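Local coordinates for Dna-binding protein RAP1 (Saccharomyces cerevisiae, PDB 4BJT) that binds DNA as a repressor and activator at its target sites and, through its C-terminal domain, binds the Rap1-binding module of Rif1, probably as part of telomere function, at residues N60-I72 / L81-D93. Numbering follows the deposited sequence. Where two conformers were deposited one is given.
Sequences NIDPDTISFPPKI and LFFHFGSTRQFMD
The Phe68 ring has Ser87 O over one face and Pro69 CB over the other, both offset toward the rim. Phe82 O lies at its edge, in plane, 3.3 Å from Phe68 CZ. Phe68 CZ sits over one face of the Phe82 ring, the two planes oblique at 51°. Phe83 turns its edge to Pro69, with CD1 3.8 Å from Pro69 CB. Replacing Phe68 by an alanine would probably open a gap between Phe82 and the loop at Phe85 to Ser87. Segment 60-72, mostly loop with a short 3-10 turn at 63-65, packs against helix 80-83 and the start of helix 88-99, in an all-helical domain. Ser87 is the N-cap of the second helix: its OG accepts from Gln90 N. Thr88 OG1 donates to Ile66 O (2.8 Å) from above the carbonyl plane. A water also joins Ile66 O to Thr88 N. The Arg89 guanidinium has Pro63 CG over one face and Asp64 at its edge. The Arg89 chain bends at chi3 (-71°), which lets NE donate to the syn lone pair of Asp64 OD1 (3.1 Å) and NH2 to Asp64 OD2 (2.8 Å, 171°), a side-on salt bridge. Asp62 OD1, which closes an Asx turn onto Asp64 N, adds a long salt bridge to Arg89 NH2.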
ATOM      1  N   ASN C  60       2.554   7.126  11.321  1.00 22.44           N
ATOM      2  CA  ASN C  60       2.027   8.039  12.345  0.66 22.49           C
ATOM      3  C   ASN C  60       1.712   9.439  11.856  1.00 24.81           C
ATOM      4  O   ASN C  60       1.507  10.335  12.686  1.00 26.82           O
ATOM      5  CB  ASN C  60       3.046   8.131  13.494  0.66 24.27           C
ATOM      6  CG  ASN C  60       3.363   6.853  14.144  0.66 37.09           C
ATOM      7  OD1 ASN C  60       2.571   5.921  14.103  0.66 34.67           O
ATOM      8  ND2 ASN C  60       4.425   6.862  14.924  0.66 32.67           N
ATOM      9  N   ILE C  61       1.625   9.641  10.542  1.00 21.53           N
ATOM     10  CA  ILE C  61       1.257  10.934   9.957  1.00 20.81           C
ATOM     11  C   ILE C  61      -0.115  11.282  10.565  1.00 24.12           C
ATOM     12  O   ILE C  61      -1.002  10.434  10.580  1.00 22.97           O
ATOM     13  CB  ILE C  61       1.164  10.818   8.417  1.00 22.27           C
ATOM     14  CG1 ILE C  61       2.564  10.677   7.819  1.00 23.33           C
ATOM     15  CG2 ILE C  61       0.420  12.037   7.808  1.00 23.32           C
ATOM     16  CD1 ILE C  61       2.581  10.174   6.404  1.00 22.30           C
ATOM     17  N   ASP C  62      -0.279  12.505  11.063  1.00 20.86           N
ATOM     18  CA  ASP C  62      -1.521  12.933  11.727  1.00 21.13           C
ATOM     19  C   ASP C  62      -2.618  13.088  10.671  1.00 21.73           C
ATOM     20  O   ASP C  62      -2.514  13.930   9.786  1.00 22.31           O
ATOM     21  CB  ASP C  62      -1.294  14.248  12.463  1.00 23.09           C
ATOM     22  CG  ASP C  62      -2.498  14.784  13.212  1.00 32.54           C
ATOM     23  OD1 ASP C  62      -3.595  14.231  13.044  1.00 28.73           O
ATOM     24  OD2 ASP C  62      -2.329  15.735  14.013  1.00 36.64           O
ATOM     25  N   PRO C  63      -3.667  12.243  10.680  1.00 20.60           N
ATOM     26  CA  PRO C  63      -4.692  12.360   9.634  1.00 20.31           C
ATOM     27  C   PRO C  63      -5.468  13.672   9.675  1.00 22.09           C
ATOM     28  O   PRO C  63      -5.970  14.090   8.640  1.00 21.67           O
ATOM     29  CB  PRO C  63      -5.616  11.171   9.927  1.00 20.87           C
ATOM     30  CG  PRO C  63      -5.482  10.974  11.394  1.00 24.17           C
ATOM     31  CD  PRO C  63      -4.035  11.221  11.675  1.00 21.58           C
ATOM     32  N   ASP C  64      -5.480  14.355  10.818  1.00 22.62           N
ATOM     33  CA  ASP C  64      -6.203  15.633  10.931  1.00 23.97           C
ATOM     34  C   ASP C  64      -5.525  16.756  10.164  1.00 30.42           C
ATOM     35  O   ASP C  64      -6.172  17.760   9.889  1.00 33.43           O
ATOM     36  CB  ASP C  64      -6.342  16.033  12.391  1.00 27.17           C
ATOM     37  CG  ASP C  64      -6.938  14.935  13.234  1.00 34.51           C
ATOM     38  OD1 ASP C  64      -7.883  14.250  12.742  1.00 31.73           O
ATOM     39  OD2 ASP C  64      -6.352  14.622  14.279  1.00 43.78           O
ATOM     40  N   THR C  65      -4.252  16.562   9.780  1.00 26.46           N
ATOM     41  CA  THR C  65      -3.490  17.517   8.977  1.00 27.74           C
ATOM     42  C   THR C  65      -3.791  17.343   7.498  1.00 29.38           C
ATOM     43  O   THR C  65      -3.270  18.105   6.696  1.00 30.01           O
ATOM     44  CB  THR C  65      -1.971  17.369   9.199  1.00 29.78           C
ATOM     45  OG1 THR C  65      -1.466  16.138   8.665  1.00 30.22           O
ATOM     46  CG2 THR C  65      -1.572  17.541  10.636  1.00 35.10           C
ATOM     47  N   ILE C  66      -4.616  16.333   7.128  1.00 22.50           N
ATOM     48  CA  ILE C  66      -4.942  16.039   5.739  1.00 21.00           C
ATOM     49  C   ILE C  66      -6.392  16.426   5.487  1.00 23.35           C
ATOM     50  O   ILE C  66      -7.304  15.707   5.900  1.00 20.93           O
ATOM     51  CB  ILE C  66      -4.703  14.543   5.450  1.00 23.09           C
ATOM     52  CG1 ILE C  66      -3.224  14.142   5.703  1.00 24.10           C
ATOM     53  CG2 ILE C  66      -5.094  14.215   3.990  1.00 22.30           C
ATOM     54  CD1 ILE C  66      -2.937  12.675   5.648  1.00 23.91           C
ATOM     55  N   SER C  67      -6.620  17.531   4.775  1.00 21.21           N
ATOM     56  CA  SER C  67      -7.956  17.999   4.451  1.00 21.27           C
ATOM     57  C   SER C  67      -8.641  16.928   3.588  1.00 23.01           C
ATOM     58  O   SER C  67      -7.991  16.321   2.731  1.00 23.62           O
ATOM     59  CB  SER C  67      -7.871  19.331   3.699  1.00 27.28           C
ATOM     60  OG  SER C  67      -9.162  19.826   3.404  1.00 42.80           O
ATOM     61  N   PHE C  68      -9.917  16.665   3.863  1.00 20.15           N
ATOM     62  CA  PHE C  68     -10.677  15.604   3.206  1.00 18.96           C
ATOM     63  C   PHE C  68     -11.812  16.140   2.339  1.00 22.92           C
ATOM     64  O   PHE C  68     -12.587  17.009   2.775  1.00 22.72           O
ATOM     65  CB  PHE C  68     -11.251  14.651   4.267  1.00 20.73           C
ATOM     66  CG  PHE C  68     -11.732  13.338   3.692  1.00 18.82           C
ATOM     67  CD1 PHE C  68     -10.861  12.283   3.518  1.00 18.60           C
ATOM     68  CD2 PHE C  68     -13.032  13.195   3.248  1.00 19.22           C
ATOM     69  CE1 PHE C  68     -11.277  11.102   2.898  1.00 17.88           C
ATOM     70  CE2 PHE C  68     -13.453  12.007   2.645  1.00 19.03           C
ATOM     71  CZ  PHE C  68     -12.584  10.973   2.494  1.00 17.78           C
ATOM     72  N   PRO C  69     -11.970  15.613   1.117  1.00 18.93           N
ATOM     73  CA  PRO C  69     -11.124  14.610   0.466  1.00 18.16           C
ATOM     74  C   PRO C  69      -9.852  15.235  -0.069  1.00 20.22           C
ATOM     75  O   PRO C  69      -9.857  16.390  -0.546  1.00 20.06           O
ATOM     76  CB  PRO C  69     -11.991  14.105  -0.688  1.00 19.82           C
ATOM     77  CG  PRO C  69     -12.804  15.307  -1.067  1.00 25.49           C
ATOM     78  CD  PRO C  69     -13.061  16.058   0.225  1.00 23.24           C
ATOM     79  N   PRO C  70      -8.755  14.467  -0.063  1.00 19.93           N
ATOM     80  CA  PRO C  70      -7.514  15.012  -0.591  1.00 20.54           C
ATOM     81  C   PRO C  70      -7.566  15.175  -2.098  1.00 21.64           C
ATOM     82  O   PRO C  70      -8.268  14.417  -2.750  1.00 20.46           O
ATOM     83  CB  PRO C  70      -6.452  13.982  -0.190  1.00 22.64           C
ATOM     84  CG  PRO C  70      -7.134  12.835   0.260  1.00 26.89           C
ATOM     85  CD  PRO C  70      -8.575  13.113   0.498  1.00 21.23           C
ATOM     86  N   LYS C  71      -6.815  16.142  -2.650  1.00 21.61           N
ATOM     87  CA  LYS C  71      -6.796  16.407  -4.094  1.00 22.14           C
ATOM     88  C   LYS C  71      -6.455  15.173  -4.937  1.00 22.69           C
ATOM     89  O   LYS C  71      -7.023  14.969  -6.017  1.00 23.09           O
ATOM     90  CB  LYS C  71      -5.836  17.568  -4.422  1.00 27.75           C
ATOM     91  CG  LYS C  71      -5.984  18.127  -5.834  1.00 52.07           C
ATOM     92  CD  LYS C  71      -4.877  19.133  -6.203  1.00 73.35           C
ATOM     93  CE  LYS C  71      -4.734  20.292  -5.239  1.00 93.23           C
ATOM     94  NZ  LYS C  71      -3.803  21.333  -5.753  1.00108.87           N
ATOM     95  N   ILE C  72      -5.553  14.332  -4.441  1.00 19.63           N
ATOM     96  CA  ILE C  72      -5.145  13.135  -5.185  1.00 17.87           C
ATOM     97  C   ILE C  72      -6.258  12.071  -5.249  1.00 22.09           C
ATOM     98  O   ILE C  72      -6.168  11.148  -6.059  1.00 22.07           O
ATOM     99  CB  ILE C  72      -3.870  12.546  -4.541  1.00 20.06           C
ATOM    100  CG1 ILE C  72      -3.129  11.542  -5.465  1.00 21.35           C
ATOM    101  CG2 ILE C  72      -4.162  11.931  -3.165  1.00 19.93           C
ATOM    102  CD1 ILE C  72      -2.561  12.125  -6.721  1.00 23.86           C
ATOM    103  N   LEU C  81     -18.933   6.146  -2.026  1.00 18.34           N
ATOM    104  CA  LEU C  81     -18.913   5.908  -0.590  1.00 18.89           C
ATOM    105  C   LEU C  81     -17.717   6.586   0.093  1.00 21.32           C
ATOM    106  O   LEU C  81     -17.857   7.139   1.183  1.00 21.99           O
ATOM    107  CB  LEU C  81     -18.908   4.391  -0.301  1.00 19.27           C
ATOM    108  CG  LEU C  81     -18.830   3.974   1.173  1.00 26.52           C
ATOM    109  CD1 LEU C  81     -20.094   4.372   1.918  1.00 30.94           C
ATOM    110  CD2 LEU C  81     -18.694   2.476   1.276  1.00 33.04           C
ATOM    111  N   PHE C  82     -16.557   6.591  -0.563  1.00 16.73           N
ATOM    112  CA  PHE C  82     -15.344   7.180   0.012  1.00 15.61           C
ATOM    113  C   PHE C  82     -15.557   8.651   0.319  1.00 17.59           C
ATOM    114  O   PHE C  82     -15.155   9.156   1.366  1.00 16.36           O
ATOM    115  CB  PHE C  82     -14.177   7.015  -0.979  1.00 15.67           C
ATOM    116  CG  PHE C  82     -12.965   7.833  -0.602  1.00 15.11           C
ATOM    117  CD1 PHE C  82     -12.040   7.347   0.307  1.00 16.22           C
ATOM    118  CD2 PHE C  82     -12.718   9.059  -1.201  1.00 15.25           C
ATOM    119  CE1 PHE C  82     -10.892   8.068   0.616  1.00 16.63           C
ATOM    120  CE2 PHE C  82     -11.576   9.794  -0.878  1.00 15.90           C
ATOM    121  CZ  PHE C  82     -10.659   9.282   0.027  1.00 15.05           C
ATOM    122  N   PHE C  83     -16.183   9.355  -0.614  1.00 15.69           N
ATOM    123  CA  PHE C  83     -16.382  10.805  -0.451  1.00 15.08           C
ATOM    124  C   PHE C  83     -17.394  11.161   0.639  1.00 20.58           C
ATOM    125  O   PHE C  83     -17.519  12.338   0.984  1.00 23.05           O
ATOM    126  CB  PHE C  83     -16.741  11.410  -1.795  1.00 16.98           C
ATOM    127  CG  PHE C  83     -15.612  11.277  -2.788  1.00 15.44           C
ATOM    128  CD1 PHE C  83     -14.535  12.131  -2.751  1.00 18.01           C
ATOM    129  CD2 PHE C  83     -15.604  10.252  -3.727  1.00 17.00           C
ATOM    130  CE1 PHE C  83     -13.457  11.967  -3.630  1.00 17.89           C
ATOM    131  CE2 PHE C  83     -14.526  10.076  -4.598  1.00 18.63           C
ATOM    132  CZ  PHE C  83     -13.453  10.940  -4.546  1.00 17.56           C
ATOM    133  N   HIS C  84     -18.133  10.172   1.152  1.00 17.74           N
ATOM    134  CA  HIS C  84     -19.066  10.373   2.252  1.00 19.37           C
ATOM    135  C   HIS C  84     -18.416  10.267   3.624  1.00 20.80           C
ATOM    136  O   HIS C  84     -19.058  10.621   4.610  1.00 21.32           O
ATOM    137  CB  HIS C  84     -20.269   9.461   2.127  1.00 22.83           C
ATOM    138  CG  HIS C  84     -21.194   9.963   1.063  1.00 30.58           C
ATOM    139  ND1 HIS C  84     -21.152   9.469  -0.217  1.00 35.30           N
ATOM    140  CD2 HIS C  84     -22.090  10.975   1.109  1.00 34.97           C
ATOM    141  CE1 HIS C  84     -22.075  10.133  -0.898  1.00 35.45           C
ATOM    142  NE2 HIS C  84     -22.622  11.089  -0.161  1.00 35.86           N
ATOM    143  N   PHE C  85     -17.133   9.863   3.707  1.00 18.29           N
ATOM    144  CA  PHE C  85     -16.435   9.937   5.001  1.00 17.49           C
ATOM    145  C   PHE C  85     -16.316  11.400   5.380  1.00 18.47           C
ATOM    146  O   PHE C  85     -16.230  12.272   4.526  1.00 19.63           O
ATOM    147  CB  PHE C  85     -15.054   9.306   4.941  1.00 16.86           C
ATOM    148  CG  PHE C  85     -15.114   7.802   4.928  1.00 17.22           C
ATOM    149  CD1 PHE C  85     -15.535   7.098   6.046  1.00 20.07           C
ATOM    150  CD2 PHE C  85     -14.676   7.090   3.838  1.00 18.04           C
ATOM    151  CE1 PHE C  85     -15.636   5.707   6.015  1.00 19.35           C
ATOM    152  CE2 PHE C  85     -14.762   5.703   3.809  1.00 18.34           C
ATOM    153  CZ  PHE C  85     -15.222   5.011   4.901  1.00 19.20           C
ATOM    154  N   GLY C  86     -16.354  11.680   6.686  1.00 17.38           N
ATOM    155  CA  GLY C  86     -16.331  13.052   7.163  1.00 17.35           C
ATOM    156  C   GLY C  86     -14.965  13.654   7.375  1.00 18.78           C
ATOM    157  O   GLY C  86     -14.838  14.868   7.601  1.00 20.26           O
ATOM    158  N   SER C  87     -13.934  12.812   7.341  1.00 16.30           N
ATOM    159  CA  SER C  87     -12.570  13.235   7.603  1.00 15.77           C
ATOM    160  C   SER C  87     -11.618  12.131   7.179  1.00 17.39           C
ATOM    161  O   SER C  87     -12.005  10.957   7.050  1.00 16.40           O
ATOM    162  CB  SER C  87     -12.400  13.507   9.102  1.00 18.73           C
ATOM    163  OG  SER C  87     -12.604  12.323   9.866  1.00 18.07           O
ATOM    164  N   THR C  88     -10.347  12.479   7.061  1.00 16.51           N
ATOM    165  CA  THR C  88      -9.324  11.484   6.749  1.00 15.33           C
ATOM    166  C   THR C  88      -9.258  10.447   7.864  1.00 17.52           C
ATOM    167  O   THR C  88      -9.146   9.255   7.592  1.00 16.88           O
ATOM    168  CB  THR C  88      -7.966  12.155   6.515  1.00 16.89           C
ATOM    169  OG1 THR C  88      -8.132  13.060   5.441  1.00 19.17           O
ATOM    170  CG2 THR C  88      -6.860  11.146   6.202  1.00 18.67           C
ATOM    171  N   ARG C  89      -9.360  10.897   9.125  1.00 16.77           N
ATOM    172  CA  ARG C  89      -9.310   9.983  10.260  1.00 16.92           C
ATOM    173  C   ARG C  89     -10.436   8.937  10.167  1.00 18.34           C
ATOM    174  O   ARG C  89     -10.200   7.766  10.451  1.00 17.93           O
ATOM    175  CB  ARG C  89      -9.376  10.764  11.580  1.00 17.96           C
ATOM    176  CG  ARG C  89      -9.260   9.888  12.807  1.00 21.56           C
ATOM    177  CD  ARG C  89      -9.318  10.712  14.059  1.00 24.90           C
ATOM    178  NE  ARG C  89      -8.115  11.523  14.266  1.00 24.73           N
ATOM    179  CZ  ARG C  89      -6.988  11.101  14.854  1.00 25.95           C
ATOM    180  NH1 ARG C  89      -6.876   9.852  15.276  1.00 26.46           N
ATOM    181  NH2 ARG C  89      -5.963  11.926  15.004  1.00 30.09           N
ATOM    182  N   GLN C  90     -11.639   9.347   9.784  1.00 15.94           N
ATOM    183  CA  GLN C  90     -12.757   8.413   9.708  1.00 16.33           C
ATOM    184  C   GLN C  90     -12.479   7.335   8.662  1.00 17.33           C
ATOM    185  O   GLN C  90     -12.718   6.144   8.906  1.00 18.11           O
ATOM    186  CB  GLN C  90     -14.072   9.123   9.447  1.00 17.49           C
ATOM    187  CG  GLN C  90     -15.257   8.186   9.663  1.00 19.93           C
ATOM    188  CD  GLN C  90     -16.565   8.914   9.522  1.00 31.19           C
ATOM    189  OE1 GLN C  90     -16.768   9.625   8.554  1.00 29.99           O
ATOM    190  NE2 GLN C  90     -17.432   8.855  10.538  1.00 35.30           N
ATOM    191  N   PHE C  91     -11.956   7.740   7.495  1.00 16.88           N
ATOM    192  CA  PHE C  91     -11.575   6.787   6.453  1.00 15.34           C
ATOM    193  C   PHE C  91     -10.507   5.831   6.968  1.00 18.15           C
ATOM    194  O   PHE C  91     -10.631   4.617   6.817  1.00 17.36           O
ATOM    195  CB  PHE C  91     -11.074   7.522   5.200  1.00 15.13           C
ATOM    196  CG  PHE C  91     -10.325   6.648   4.217  1.00 14.88           C
ATOM    197  CD1 PHE C  91     -11.005   5.773   3.375  1.00 17.56           C
ATOM    198  CD2 PHE C  91      -8.952   6.691   4.142  1.00 16.86           C
ATOM    199  CE1 PHE C  91     -10.310   4.952   2.486  1.00 16.86           C
ATOM    200  CE2 PHE C  91      -8.258   5.853   3.275  1.00 18.64           C
ATOM    201  CZ  PHE C  91      -8.947   5.023   2.414  1.00 17.39           C
ATOM    202  N   MET C  92      -9.466   6.360   7.606  1.00 16.19           N
ATOM    203  CA  MET C  92      -8.348   5.538   8.070  1.00 16.11           C
ATOM    204  C   MET C  92      -8.819   4.555   9.128  1.00 19.47           C
ATOM    205  O   MET C  92      -8.361   3.418   9.146  1.00 19.22           O
ATOM    206  CB  MET C  92      -7.206   6.400   8.643  1.00 17.89           C
ATOM    207  CG  MET C  92      -6.550   7.301   7.625  1.00 18.07           C
ATOM    208  SD  MET C  92      -5.803   6.431   6.203  1.00 21.61           S
ATOM    209  CE  MET C  92      -4.740   5.346   6.990  1.00 19.99           C
ATOM    210  N   ASP C  93      -9.713   4.964  10.000  1.00 18.96           N
ATOM    211  CA  ASP C  93     -10.204   4.076  11.031  1.00 20.28           C
ATOM    212  C   ASP C  93     -11.070   2.951  10.425  1.00 22.88           C
ATOM    213  O   ASP C  93     -10.955   1.811  10.877  1.00 22.34           O
ATOM    214  CB  ASP C  93     -10.916   4.863  12.137  1.00 24.36           C
ATOM    215  CG  ASP C  93      -9.966   5.754  12.953  1.00 28.88           C
ATOM    216  OD1 ASP C  93      -8.741   5.681  12.745  1.00 32.97           O
ATOM    217  OD2 ASP C  93     -10.455   6.618  13.694  1.00 37.25           O
TER
HETATM  218  O   HOH W   1      -8.917  13.574   9.857  1.00 18.68           O
HETATM  219  O   HOH W   2      -9.520  15.280   7.575  1.00 20.89           O